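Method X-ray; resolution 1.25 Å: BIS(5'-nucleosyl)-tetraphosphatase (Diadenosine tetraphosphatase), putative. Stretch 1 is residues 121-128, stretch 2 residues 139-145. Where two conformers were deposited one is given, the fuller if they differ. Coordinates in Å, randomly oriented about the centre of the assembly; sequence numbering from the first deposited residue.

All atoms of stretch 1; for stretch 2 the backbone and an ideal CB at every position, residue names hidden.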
# COMPACT_ATOMS: atom_id res chain seq x y z
N TRP A 121 1.02 9.50 4.95
CA TRP A 121 0.07 9.56 3.86
C TRP A 121 0.71 10.43 2.79
O TRP A 121 0.86 11.63 2.99
CB TRP A 121 -1.24 10.15 4.33
CG TRP A 121 -2.06 9.24 5.18
CD1 TRP A 121 -2.10 9.19 6.55
CD2 TRP A 121 -2.99 8.26 4.71
NE1 TRP A 121 -2.99 8.23 6.96
CE2 TRP A 121 -3.56 7.65 5.86
CE3 TRP A 121 -3.40 7.85 3.44
CZ2 TRP A 121 -4.53 6.65 5.76
CZ3 TRP A 121 -4.36 6.85 3.35
CH2 TRP A 121 -4.92 6.26 4.50
N ILE A 122 1.13 9.83 1.68
CA ILE A 122 1.87 10.57 0.66
C ILE A 122 1.10 10.69 -0.66
O ILE A 122 0.33 9.81 -1.05
CB ILE A 122 3.25 9.92 0.38
CG1 ILE A 122 3.11 8.52 -0.24
CG2 ILE A 122 4.09 9.89 1.66
CD1 ILE A 122 4.42 7.96 -0.76
N GLY A 123 1.30 11.81 -1.33
CA GLY A 123 0.77 11.98 -2.66
C GLY A 123 1.69 11.33 -3.68
O GLY A 123 2.88 11.09 -3.41
N SER A 124 1.14 11.06 -4.86
CA SER A 124 1.93 10.48 -5.93
C SER A 124 3.17 11.32 -6.25
O SER A 124 4.22 10.79 -6.58
CB SER A 124 1.07 10.31 -7.18
OG SER A 124 0.55 11.55 -7.61
N HIS A 125 3.05 12.64 -6.13
CA HIS A 125 4.17 13.54 -6.44
C HIS A 125 5.33 13.43 -5.46
O HIS A 125 6.41 13.96 -5.72
CB HIS A 125 3.70 14.99 -6.49
CG HIS A 125 2.86 15.32 -7.69
ND1 HIS A 125 2.95 16.53 -8.34
CD2 HIS A 125 1.92 14.60 -8.34
CE1 HIS A 125 2.10 16.53 -9.36
NE2 HIS A 125 1.47 15.37 -9.38
N GLU A 126 5.12 12.75 -4.34
CA GLU A 126 6.15 12.59 -3.33
C GLU A 126 6.97 11.32 -3.53
O GLU A 126 7.84 11.01 -2.72
CB GLU A 126 5.51 12.57 -1.94
CG GLU A 126 4.59 13.74 -1.68
CD GLU A 126 4.24 13.87 -0.22
OE1 GLU A 126 5.12 14.27 0.58
OE2 GLU A 126 3.08 13.58 0.14
N SER A 127 6.68 10.59 -4.60
CA SER A 127 7.31 9.28 -4.80
C SER A 127 8.84 9.36 -4.79
O SER A 127 9.50 8.56 -4.12
CB SER A 127 6.82 8.65 -6.10
OG SER A 127 5.44 8.33 -6.03
N ASP A 128 9.41 10.33 -5.49
CA ASP A 128 10.87 10.46 -5.53
C ASP A 128 11.46 10.82 -4.16
O ASP A 128 12.50 10.31 -3.77
CB ASP A 128 11.28 11.50 -6.57
CG ASP A 128 10.96 11.06 -7.98
OD1 ASP A 128 11.15 9.86 -8.27
OD2 ASP A 128 10.49 11.90 -8.78
N UNK A 139 2.52 2.90 -9.96
CA UNK A 139 1.29 2.41 -9.35
C UNK A 139 0.48 3.58 -8.80
O UNK A 139 -0.74 3.64 -9.00
CB UNK A 139 1.60 1.40 -8.24
N UNK A 140 1.14 4.48 -8.07
CA UNK A 140 0.37 5.59 -7.49
C UNK A 140 -0.25 6.48 -8.57
O UNK A 140 -1.43 6.89 -8.47
CB UNK A 140 1.27 6.43 -6.58
N UNK A 141 0.52 6.78 -9.61
CA UNK A 141 -0.04 7.62 -10.67
C UNK A 141 -1.22 6.95 -11.39
O UNK A 141 -2.25 7.59 -11.67
CB UNK A 141 1.05 7.97 -11.68
N UNK A 142 -1.08 5.67 -11.67
CA UNK A 142 -2.14 4.94 -12.36
C UNK A 142 -3.39 4.78 -11.48
O UNK A 142 -4.53 4.89 -11.97
CB UNK A 142 -1.63 3.57 -12.79
N UNK A 143 -3.19 4.60 -10.17
CA UNK A 143 -4.32 4.54 -9.25
C UNK A 143 -5.05 5.88 -9.24
O UNK A 143 -6.28 5.92 -9.22
CB UNK A 143 -3.85 4.17 -7.84
N UNK A 144 -4.29 6.98 -9.25
CA UNK A 144 -4.95 8.28 -9.29
C UNK A 144 -5.74 8.48 -10.58
O UNK A 144 -6.83 9.06 -10.57
CB UNK A 144 -3.92 9.40 -9.14
N UNK A 145 -5.20 7.97 -11.68
CA UNK A 145 -5.93 7.97 -12.95
C UNK A 145 -7.25 7.21 -12.83
O UNK A 145 -8.30 7.69 -13.29
CB UNK A 145 -5.07 7.35 -14.06

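All seven positions have helical backbone angles, so each one favours helix-compatible side chains, and the differences between them come from how CA-to-CB is aimed at the 3-10 turn of stretch 1.

Position 139 has nothing of stretch 1 within reach of its ideal CB, so this contact sets no preference there. The deposited residue is L139, whose side chain stays out of reach of stretch 1.

Position 140 is the centre of the contact. Its CB points toward stretch 1, the CA atoms of S124 and position 140 lie 5.4 Å apart, and the ideal CB sits 3.9 Å from S124 CB and 4.6 Å from S127 OG. Off to another side, 6.8 Å from the ideal CB of position 140, lies the methyl I122 CD1. A small residue would fit against S124 but stop short of that methyl; a medium apolar chain such as leucine, isoleucine or methionine could go on to it. The residue is L140. Its CB packs on S124 CB, while its CD1 lies 4.3 Å from I122 CD1 and 3.7 Å from S127 OG. That hydroxyl can sit beside a methyl because its hydrogen bond is made within its own stretch, from S127 OG to S124 O at 2.8 Å.

Position 141 points sideways, its ideal CB 5.1 Å from S124 CB. The turn offers it a surface to graze rather than a pocket, so a long flexible or polar chain would suit. It is K141, whose CG passes S124 CB at 4.3 Å; this side-chain contact is aliphatic, and the ammonium forms no salt bridge with stretch 1.

Positions 142 and 143 are out of reach of stretch 1, which leaves their choice open. They are E142 and A143.

Position 144 lies one helical turn after 140 and again points toward stretch 1. Its ideal CB is 5.2 Å from S124 OG, too far for a short side chain to be an obvious partner, but a longer polar one could close the gap: glutamate or glutamine as acceptor, perhaps a longer donor, since a hydroxyl can serve either way. The residue is E144. With chi1 m and chi2 t it brings OE1 to 2.6 Å from S124 OG, a short hydrogen bond in which the serine is the donor. The other carboxylate oxygen, OE2, is hydrogen-bonded elsewhere in the structure.

Position 145 turns out of reach, and E145 makes no contact. The rule is a ridge spaced i, i+4: an apolar residue against the turn, then an acceptor for its serine.

Stretch 2 139-145: LLKEAEE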
# COMPACT_ATOMS: atom_id res chain seq x y z
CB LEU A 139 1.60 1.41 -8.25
CG LEU A 139 0.42 0.92 -7.41
CD1 LEU A 139 -0.54 0.07 -8.24
CD2 LEU A 139 0.93 0.14 -6.20
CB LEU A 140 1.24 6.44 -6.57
CG LEU A 140 1.91 5.68 -5.43
CD1 LEU A 140 2.54 6.66 -4.45
CD2 LEU A 140 0.92 4.77 -4.73
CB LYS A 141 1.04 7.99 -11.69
CG LYS A 141 2.05 8.99 -11.18
CD LYS A 141 2.97 9.44 -12.29
CE LYS A 141 2.18 10.02 -13.45
NZ LYS A 141 1.48 11.28 -13.08
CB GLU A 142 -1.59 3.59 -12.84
CG GLU A 142 -0.46 3.81 -13.86
CD GLU A 142 0.22 2.53 -14.35
OE1 GLU A 142 -0.21 1.43 -13.97
OE2 GLU A 142 1.21 2.65 -15.11
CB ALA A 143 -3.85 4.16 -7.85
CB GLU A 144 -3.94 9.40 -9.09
CG GLU A 144 -3.44 9.47 -7.66
CD GLU A 144 -2.80 10.79 -7.33
OE1 GLU A 144 -2.00 11.29 -8.14
OE2 GLU A 144 -3.11 11.34 -6.25
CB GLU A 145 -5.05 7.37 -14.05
CG GLU A 145 -5.53 7.61 -15.46
CD GLU A 145 -4.38 7.59 -16.45
OE1 GLU A 145 -3.21 7.53 -15.99
OE2 GLU A 145 -4.63 7.62 -17.67
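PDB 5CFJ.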